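Side-chain contacts in berberine bridge enzyme-like 28 (Arabidopsis thaliana, PDB 5D79), which binds FAD as a secreted flavoprotein oxidoreductase and is involved in adaptation to salt stress: residues Phe169-His174 with Gly181-Gly186; Gly145-Gly150 with Gly154-Glu159. One frame throughout, in Å; residues are numbered along the deposited sequence.

Contact 1. Residues Phe169-His174 with Gly181-Gly186. With FAD (flavin-adenine dinucleotide), chain E.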
loop_
_atom_site.group_PDB
_atom_site.type_symbol
_atom_site.label_atom_id
_atom_site.label_comp_id
_atom_site.label_asym_id
_atom_site.label_seq_id
_atom_site.Cartn_x
_atom_site.Cartn_y
_atom_site.Cartn_z
ATOM N N PHE A 169 11.327 7.432 8.122
ATOM C CA PHE A 169 11.267 6.865 6.804
ATOM C C PHE A 169 9.868 7.095 6.265
ATOM O O PHE A 169 8.892 6.900 6.983
ATOM C CB PHE A 169 11.638 5.380 6.805
ATOM C CG PHE A 169 11.746 4.808 5.427
ATOM C CD1 PHE A 169 12.857 5.073 4.645
ATOM C CD2 PHE A 169 10.712 4.053 4.890
ATOM C CE1 PHE A 169 12.946 4.583 3.358
ATOM C CE2 PHE A 169 10.795 3.553 3.596
ATOM C CZ PHE A 169 11.908 3.813 2.836
ATOM N N PRO A 170 9.774 7.534 4.998
ATOM C CA PRO A 170 8.496 7.868 4.371
ATOM C C PRO A 170 7.754 6.637 3.837
ATOM O O PRO A 170 7.972 6.249 2.695
ATOM C CB PRO A 170 8.916 8.795 3.233
ATOM C CG PRO A 170 10.269 8.291 2.843
ATOM C CD PRO A 170 10.917 7.824 4.109
ATOM N N ALA A 171 6.911 6.022 4.664
ATOM C CA ALA A 171 6.046 4.924 4.225
ATOM C C ALA A 171 4.626 5.189 4.715
ATOM O O ALA A 171 4.334 6.298 5.170
ATOM C CB ALA A 171 6.558 3.587 4.733
ATOM N N GLY A 172 3.753 4.185 4.637
ATOM C CA GLY A 172 2.349 4.372 4.974
ATOM C C GLY A 172 2.048 4.590 6.446
ATOM O O GLY A 172 2.925 4.446 7.312
ATOM N N ILE A 173 0.803 4.937 6.759
ATOM C CA ILE A 173 0.466 5.189 8.165
ATOM C C ILE A 173 0.050 3.932 8.939
ATOM O O ILE A 173 0.043 3.951 10.160
ATOM C CB ILE A 173 -0.677 6.247 8.334
ATOM C CG1 ILE A 173 -2.039 5.649 7.972
ATOM C CG2 ILE A 173 -0.365 7.538 7.560
ATOM C CD1 ILE A 173 -3.207 6.573 8.207
ATOM N N HIS A 174 -0.293 2.852 8.241
ATOM C CA HIS A 174 -0.849 1.671 8.903
ATOM C C HIS A 174 0.249 0.648 9.284
ATOM O O HIS A 174 0.913 0.070 8.422
ATOM C CB HIS A 174 -1.926 1.034 8.011
ATOM C CG HIS A 174 -3.119 1.916 7.769
ATOM N ND1 HIS A 174 -3.157 2.866 6.768
ATOM C CD2 HIS A 174 -4.315 1.992 8.399
ATOM C CE1 HIS A 174 -4.325 3.484 6.789
ATOM N NE2 HIS A 174 -5.045 2.975 7.772
ATOM N N GLY A 181 5.124 -5.908 0.173
ATOM C CA GLY A 181 4.124 -5.473 -0.779
ATOM C C GLY A 181 4.088 -3.965 -0.928
ATOM O O GLY A 181 4.011 -3.453 -2.052
ATOM N N GLN A 182 4.156 -3.245 0.190
ATOM C CA GLN A 182 3.977 -1.795 0.144
ATOM C C GLN A 182 5.105 -1.097 -0.634
ATOM O O GLN A 182 4.841 -0.248 -1.483
ATOM C CB GLN A 182 3.864 -1.204 1.560
ATOM C CG GLN A 182 3.621 0.308 1.533
ATOM C CD GLN A 182 3.491 0.961 2.904
ATOM O OE1 GLN A 182 4.404 1.636 3.360
ATOM N NE2 GLN A 182 2.340 0.799 3.542
ATOM N N PHE A 183 6.356 -1.454 -0.355
ATOM C CA PHE A 183 7.477 -0.764 -0.988
ATOM C C PHE A 183 7.560 -1.149 -2.464
ATOM O O PHE A 183 7.900 -0.319 -3.294
ATOM C CB PHE A 183 8.820 -1.067 -0.299
ATOM C CG PHE A 183 8.948 -0.520 1.108
ATOM C CD1 PHE A 183 7.844 -0.040 1.812
ATOM C CD2 PHE A 183 10.190 -0.486 1.729
ATOM C CE1 PHE A 183 7.976 0.455 3.116
ATOM C CE2 PHE A 183 10.332 0.014 3.029
ATOM C CZ PHE A 183 9.219 0.485 3.721
ATOM N N SER A 184 7.244 -2.399 -2.799
ATOM C CA SER A 184 7.311 -2.831 -4.199
ATOM C C SER A 184 6.181 -2.225 -5.049
ATOM O O SER A 184 6.225 -2.297 -6.276
ATOM C CB SER A 184 7.298 -4.370 -4.313
ATOM O OG SER A 184 6.020 -4.945 -4.056
ATOM N N GLY A 185 5.196 -1.612 -4.393
ATOM C CA GLY A 185 4.082 -0.972 -5.078
ATOM C C GLY A 185 4.064 0.549 -4.971
ATOM O O GLY A 185 3.118 1.190 -5.424
ATOM N N GLY A 186 5.115 1.123 -4.388
ATOM C CA GLY A 186 5.189 2.558 -4.161
ATOM C C GLY A 186 5.244 2.930 -2.680
ATOM O O GLY A 186 6.318 2.914 -2.055
HETATM P PA FAD E . 0.895 -8.617 0.830
HETATM O O1A FAD E . -0.491 -9.161 0.590
HETATM O O2A FAD E . 1.753 -9.542 1.662
HETATM O O5B FAD E . 1.590 -8.264 -0.585
HETATM C C5B FAD E . 0.888 -7.550 -1.593
HETATM C C4B FAD E . 1.455 -7.797 -2.997
HETATM O O4B FAD E . 2.864 -7.659 -2.964
HETATM C C3B FAD E . 1.143 -9.206 -3.481
HETATM O O3B FAD E . 0.898 -9.225 -4.872
HETATM C C2B FAD E . 2.409 -9.970 -3.136
HETATM O O2B FAD E . 2.623 -11.080 -3.990
HETATM C C1B FAD E . 3.492 -8.900 -3.236
HETATM N N9A FAD E . 4.645 -9.109 -2.334
HETATM C C8A FAD E . 4.686 -9.065 -0.958
HETATM N N7A FAD E . 5.964 -9.297 -0.559
HETATM C C5A FAD E . 6.738 -9.486 -1.654
HETATM C C6A FAD E . 8.094 -9.756 -1.836
HETATM N N6A FAD E . 8.953 -9.639 -0.830
HETATM N N1A FAD E . 8.598 -9.897 -3.114
HETATM C C2A FAD E . 7.767 -9.764 -4.204
HETATM N N3A FAD E . 6.424 -9.501 -4.017
HETATM C C4A FAD E . 5.917 -9.363 -2.770
HETATM N N1 FAD E . -0.838 1.801 1.032
HETATM C C2 FAD E . -0.374 3.104 0.967
HETATM O O2 FAD E . 0.615 3.384 0.279
HETATM N N3 FAD E . -1.017 4.093 1.702
HETATM C C4 FAD E . -2.116 3.801 2.493
HETATM O O4 FAD E . -2.588 4.679 3.217
HETATM C C4X FAD E . -2.567 2.483 2.572
HETATM N N5 FAD E . -3.575 2.125 3.453
HETATM C C5X FAD E . -3.790 0.784 3.736
HETATM C C6 FAD E . -4.613 0.390 4.789
HETATM C C7 FAD E . -4.825 -0.965 5.057
HETATM C C7M FAD E . -5.722 -1.376 6.186
HETATM C C8 FAD E . -4.174 -1.938 4.297
HETATM C C8M FAD E . -4.403 -3.400 4.547
HETATM C C9 FAD E . -3.355 -1.545 3.244
HETATM C C9A FAD E . -3.201 -0.192 2.929
HETATM N N10 FAD E . -2.413 0.205 1.859
HETATM C C10 FAD E . -1.895 1.484 1.855
HETATM C "C1'" FAD E . -2.067 -0.763 0.770
HETATM C "C2'" FAD E . -0.780 -1.526 1.021
HETATM O "O2'" FAD E . 0.307 -0.628 0.973
HETATM C "C3'" FAD E . -0.664 -2.600 -0.054
HETATM O "O3'" FAD E . -1.710 -3.529 0.131
HETATM C "C4'" FAD E . 0.635 -3.362 0.036
HETATM O "O4'" FAD E . 0.939 -3.932 -1.210
HETATM C "C5'" FAD E . 0.475 -4.509 1.009
HETATM O "O5'" FAD E . 1.753 -4.995 1.349
HETATM P P FAD E . 1.824 -6.281 2.302
HETATM O O1P FAD E . 3.226 -6.829 2.320
HETATM O O2P FAD E . 1.351 -5.947 3.695
HETATM O O3P FAD E . 0.713 -7.200 1.577
#

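Contact 2. Residues Gly145-Gly150 with Gly154-Glu159. With FAD (flavin-adenine dinucleotide), chain E; PO4 (phosphate ion), chain D.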
loop_
_atom_site.group_PDB
_atom_site.type_symbol
_atom_site.label_atom_id
_atom_site.label_comp_id
_atom_site.label_asym_id
_atom_site.label_seq_id
_atom_site.Cartn_x
_atom_site.Cartn_y
_atom_site.Cartn_z
ATOM N N GLY A 145 19.750 1.429 6.272
ATOM C CA GLY A 145 19.448 0.217 6.998
ATOM C C GLY A 145 18.995 -0.845 6.039
ATOM O O GLY A 145 18.442 -0.545 4.991
ATOM N N TRP A 146 19.231 -2.096 6.381
ATOM C CA TRP A 146 18.643 -3.161 5.592
ATOM C C TRP A 146 17.360 -3.634 6.263
ATOM O O TRP A 146 17.286 -3.764 7.489
ATOM C CB TRP A 146 19.628 -4.307 5.398
ATOM C CG TRP A 146 20.604 -4.045 4.299
ATOM C CD1 TRP A 146 21.843 -3.470 4.413
ATOM C CD2 TRP A 146 20.426 -4.340 2.910
ATOM N NE1 TRP A 146 22.450 -3.393 3.178
ATOM C CE2 TRP A 146 21.599 -3.918 2.237
ATOM C CE3 TRP A 146 19.387 -4.917 2.164
ATOM C CZ2 TRP A 146 21.761 -4.060 0.852
ATOM C CZ3 TRP A 146 19.551 -5.057 0.790
ATOM C CH2 TRP A 146 20.729 -4.630 0.151
ATOM N N VAL A 147 16.329 -3.849 5.460
ATOM C CA VAL A 147 15.044 -4.255 5.997
ATOM C C VAL A 147 14.523 -5.463 5.245
ATOM O O VAL A 147 14.104 -5.341 4.094
ATOM C CB VAL A 147 14.002 -3.122 5.909
ATOM C CG1 VAL A 147 12.779 -3.455 6.791
ATOM C CG2 VAL A 147 14.628 -1.789 6.301
ATOM N N GLN A 148 14.555 -6.621 5.896
ATOM C CA GLN A 148 14.018 -7.842 5.315
ATOM C C GLN A 148 12.523 -7.702 5.073
ATOM O O GLN A 148 11.793 -7.152 5.900
ATOM C CB GLN A 148 14.296 -9.042 6.212
ATOM C CG GLN A 148 15.766 -9.339 6.404
ATOM C CD GLN A 148 16.003 -10.769 6.857
ATOM O OE1 GLN A 148 15.237 -11.310 7.639
ATOM N NE2 GLN A 148 17.058 -11.388 6.349
ATOM N N THR A 149 12.074 -8.222 3.937
ATOM C CA THR A 149 10.732 -7.952 3.421
ATOM C C THR A 149 9.565 -8.534 4.232
ATOM O O THR A 149 8.401 -8.236 3.948
ATOM C CB THR A 149 10.619 -8.471 1.982
ATOM O OG1 THR A 149 11.177 -9.788 1.917
ATOM C CG2 THR A 149 11.376 -7.541 1.032
ATOM N N GLY A 150 9.866 -9.361 5.231
ATOM C CA GLY A 150 8.833 -9.908 6.091
ATOM C C GLY A 150 8.435 -8.928 7.177
ATOM O O GLY A 150 7.462 -9.153 7.901
ATOM N N GLY A 154 5.256 -0.848 10.695
ATOM C CA GLY A 154 5.288 -0.600 12.123
ATOM C C GLY A 154 6.569 -1.044 12.816
ATOM O O GLY A 154 7.104 -0.328 13.666
ATOM N N GLU A 155 7.068 -2.223 12.462
ATOM C CA GLU A 155 8.303 -2.726 13.059
ATOM C C GLU A 155 9.468 -1.820 12.660
ATOM O O GLU A 155 10.333 -1.493 13.487
ATOM C CB GLU A 155 8.564 -4.183 12.638
ATOM C CG GLU A 155 7.619 -5.202 13.281
ATOM C CD GLU A 155 7.522 -6.537 12.519
ATOM O OE1 GLU A 155 8.136 -6.686 11.437
ATOM O OE2 GLU A 155 6.809 -7.436 13.016
ATOM N N LEU A 156 9.482 -1.409 11.396
ATOM C CA LEU A 156 10.524 -0.523 10.901
ATOM C C LEU A 156 10.488 0.815 11.646
ATOM O O LEU A 156 11.517 1.310 12.135
ATOM C CB LEU A 156 10.371 -0.301 9.398
ATOM C CG LEU A 156 11.306 0.769 8.851
ATOM C CD1 LEU A 156 12.751 0.320 8.997
ATOM C CD2 LEU A 156 10.965 1.078 7.407
ATOM N N TYR A 157 9.292 1.388 11.724
ATOM C CA TYR A 157 9.075 2.615 12.467
ATOM C C TYR A 157 9.623 2.502 13.883
ATOM O O TYR A 157 10.314 3.403 14.374
ATOM C CB TYR A 157 7.585 2.945 12.511
ATOM C CG TYR A 157 7.042 3.426 11.201
ATOM C CD1 TYR A 157 7.890 3.885 10.207
ATOM C CD2 TYR A 157 5.673 3.429 10.948
ATOM C CE1 TYR A 157 7.386 4.336 8.993
ATOM C CE2 TYR A 157 5.160 3.885 9.741
ATOM C CZ TYR A 157 6.025 4.338 8.777
ATOM O OH TYR A 157 5.542 4.790 7.581
ATOM N N TYR A 158 9.312 1.383 14.527
ATOM C CA TYR A 158 9.677 1.160 15.919
ATOM C C TYR A 158 11.182 1.135 16.086
ATOM O O TYR A 158 11.722 1.688 17.037
ATOM C CB TYR A 158 9.071 -0.146 16.425
ATOM C CG TYR A 158 9.322 -0.417 17.881
ATOM C CD1 TYR A 158 8.687 0.334 18.869
ATOM C CD2 TYR A 158 10.181 -1.438 18.277
ATOM C CE1 TYR A 158 8.906 0.075 20.213
ATOM C CE2 TYR A 158 10.405 -1.703 19.615
ATOM C CZ TYR A 158 9.767 -0.947 20.579
ATOM O OH TYR A 158 9.999 -1.219 21.908
ATOM N N GLU A 159 11.858 0.497 15.141
ATOM C CA GLU A 159 13.302 0.336 15.215
ATOM C C GLU A 159 13.994 1.702 15.094
ATOM O O GLU A 159 14.860 2.053 15.898
ATOM C CB GLU A 159 13.753 -0.653 14.129
ATOM C CG GLU A 159 15.214 -1.077 14.170
ATOM C CD GLU A 159 15.656 -1.695 15.491
ATOM O OE1 GLU A 159 14.859 -2.417 16.157
ATOM O OE2 GLU A 159 16.831 -1.443 15.846
HETATM P PA FAD E . 0.895 -8.617 0.830
HETATM O O1A FAD E . -0.491 -9.161 0.590
HETATM O O2A FAD E . 1.753 -9.542 1.662
HETATM O O5B FAD E . 1.590 -8.264 -0.585
HETATM C C5B FAD E . 0.888 -7.550 -1.593
HETATM C C4B FAD E . 1.455 -7.797 -2.997
HETATM O O4B FAD E . 2.864 -7.659 -2.964
HETATM C C3B FAD E . 1.143 -9.206 -3.481
HETATM O O3B FAD E . 0.898 -9.225 -4.872
HETATM C C2B FAD E . 2.409 -9.970 -3.136
HETATM O O2B FAD E . 2.623 -11.080 -3.990
HETATM C C1B FAD E . 3.492 -8.900 -3.236
HETATM N N9A FAD E . 4.645 -9.109 -2.334
HETATM C C8A FAD E . 4.686 -9.065 -0.958
HETATM N N7A FAD E . 5.964 -9.297 -0.559
HETATM C C5A FAD E . 6.738 -9.486 -1.654
HETATM C C6A FAD E . 8.094 -9.756 -1.836
HETATM N N6A FAD E . 8.953 -9.639 -0.830
HETATM N N1A FAD E . 8.598 -9.897 -3.114
HETATM C C2A FAD E . 7.767 -9.764 -4.204
HETATM N N3A FAD E . 6.424 -9.501 -4.017
HETATM C C4A FAD E . 5.917 -9.363 -2.770
HETATM N N1 FAD E . -0.838 1.801 1.032
HETATM C C2 FAD E . -0.374 3.104 0.967
HETATM O O2 FAD E . 0.615 3.384 0.279
HETATM N N3 FAD E . -1.017 4.093 1.702
HETATM C C4 FAD E . -2.116 3.801 2.493
HETATM O O4 FAD E . -2.588 4.679 3.217
HETATM C C4X FAD E . -2.567 2.483 2.572
HETATM N N5 FAD E . -3.575 2.125 3.453
HETATM C C5X FAD E . -3.790 0.784 3.736
HETATM C C6 FAD E . -4.613 0.390 4.789
HETATM C C7 FAD E . -4.825 -0.965 5.057
HETATM C C7M FAD E . -5.722 -1.376 6.186
HETATM C C8 FAD E . -4.174 -1.938 4.297
HETATM C C8M FAD E . -4.403 -3.400 4.547
HETATM C C9 FAD E . -3.355 -1.545 3.244
HETATM C C9A FAD E . -3.201 -0.192 2.929
HETATM N N10 FAD E . -2.413 0.205 1.859
HETATM C C10 FAD E . -1.895 1.484 1.855
HETATM C "C1'" FAD E . -2.067 -0.763 0.770
HETATM C "C2'" FAD E . -0.780 -1.526 1.021
HETATM O "O2'" FAD E . 0.307 -0.628 0.973
HETATM C "C3'" FAD E . -0.664 -2.600 -0.054
HETATM O "O3'" FAD E . -1.710 -3.529 0.131
HETATM C "C4'" FAD E . 0.635 -3.362 0.036
HETATM O "O4'" FAD E . 0.939 -3.932 -1.210
HETATM C "C5'" FAD E . 0.475 -4.509 1.009
HETATM O "O5'" FAD E . 1.753 -4.995 1.349
HETATM P P FAD E . 1.824 -6.281 2.302
HETATM O O1P FAD E . 3.226 -6.829 2.320
HETATM O O2P FAD E . 1.351 -5.947 3.695
HETATM O O3P FAD E . 0.713 -7.200 1.577
HETATM P P PO4 D . 19.413 -8.759 4.755
HETATM O O1 PO4 D . 18.791 -7.393 4.609
HETATM O O2 PO4 D . 20.867 -8.665 4.347
HETATM O O3 PO4 D . 19.290 -9.210 6.188
HETATM O O4 PO4 D . 18.691 -9.749 3.873
#

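Contact 1. Residues Phe169-His174 with Gly181-Gly186
The amide N of Gly172 donates a nearly straight hydrogen bond, 165° at the hydrogen, to OE1 of Gln182, 2.9 Å away. The donor stands above the amide plane, 38° out of it, so it does not lie on a lone pair. With CG anti to the backbone N (chi1 -178°) and the chain extended beyond it, Gln182 spans the whole distance from its helix to the loop. OE1 of Gln182 also lies 3.2 Å from CB of Ala171. Along the way, CG of Gln182 runs past the ribityl chain, 3.5 Å from FAD O2'. Cut back to an alanine here, the side chain would lose its amide, which is likely to leave the Gly172 N-H without this acceptor and open a gap beside the ribityl chain. Next to this polar link the contact is apolar: Phe169 and Phe183 come from opposite directions and meet obliquely, CE2 of Phe169 3.5 Å from CZ of Phe183, while CB of Ala171 rests on CE1 of Phe183. At the cofactor end, FAD C6 sits over the centre of one face of the His174 imidazole, 3.5 Å from its plane. Gly181 N bonds FAD O1P over 3.0 Å. The loop thus meets the isoalloxazine and the helix a phosphate oxygen, in the FAD site of a PCMH-type domain.

Contact 2. Residues Gly145-Gly150 with Gly154-Glu159
A chi1 of -166° sets CG1 of Val147 opposite the main-chain nitrogen and turns CG2 to the helix, where Leu156, its own CG anti to N (chi1 172°), extends CD1 to meet it. CG2 of Val147 lies 3.9 Å from CD1 of Leu156, and the side chains cross at about a right angle. This is helix-on-sheet packing within the PCMH-type FAD-binding domain: helix 153-163 lies against strand 144-148, and a short connection joins them directly in the chain. No hydrogen bond links the two segments, so their direct hold is this apolar touch. Ile136 of the neighbouring strand and Val244 of strand 238-248 also lie against Val147 and carry the hydrophobic layer to both adjoining strands.

Polar groups work at the end where strand gives way to helix. The carboxylate of Glu155 brings OE1 to 4.4 Å from the carbonyl O of Gly150, and a third group probably eases this approach of two acceptors: NH2 of Arg358 bonds Gly150 O and makes a salt bridge with Glu155 OE2. OE1 turns back to the chain just before the helix and accepts the amide N of Thr152, an arrangement likely to fix the rotation of the carboxylate.

On the strand's other side, NE2 of Gln148 makes weak hydrogen bonds to a phosphate ion, probably from the crystallisation liquor, at 3.1 Å to O3 and 3.4 Å to O4. CB of Trp146 approaches O1 of that phosphate to 3.3 Å. Beyond the strand's end, Thr149 sets its CB 3.5 Å from the adenine nitrogen N6A of FAD.

Both contacts are buried, yet they lie at different depths: contact 1 is centred about 6 Å from the middle of the chain, contact 2 about 15 Å, with charged and phosphate-facing side chains at its margins. Helix 153-163 joins them. Its Tyr157 OH makes a probable hydrogen bond of 2.7 Å to Gly172 O, and CD2 of Leu156 packs on Phe169, so one helix backs the flavin-side loop and also packs on the sheet. Chemistry follows place: a hydrogen bond between neutral amides and aromatic rings beside the isoalloxazine and ribityl chain in contact 1, an aliphatic touch with an arginine-bridged carboxylate in contact 2, which meets FAD at its adenine.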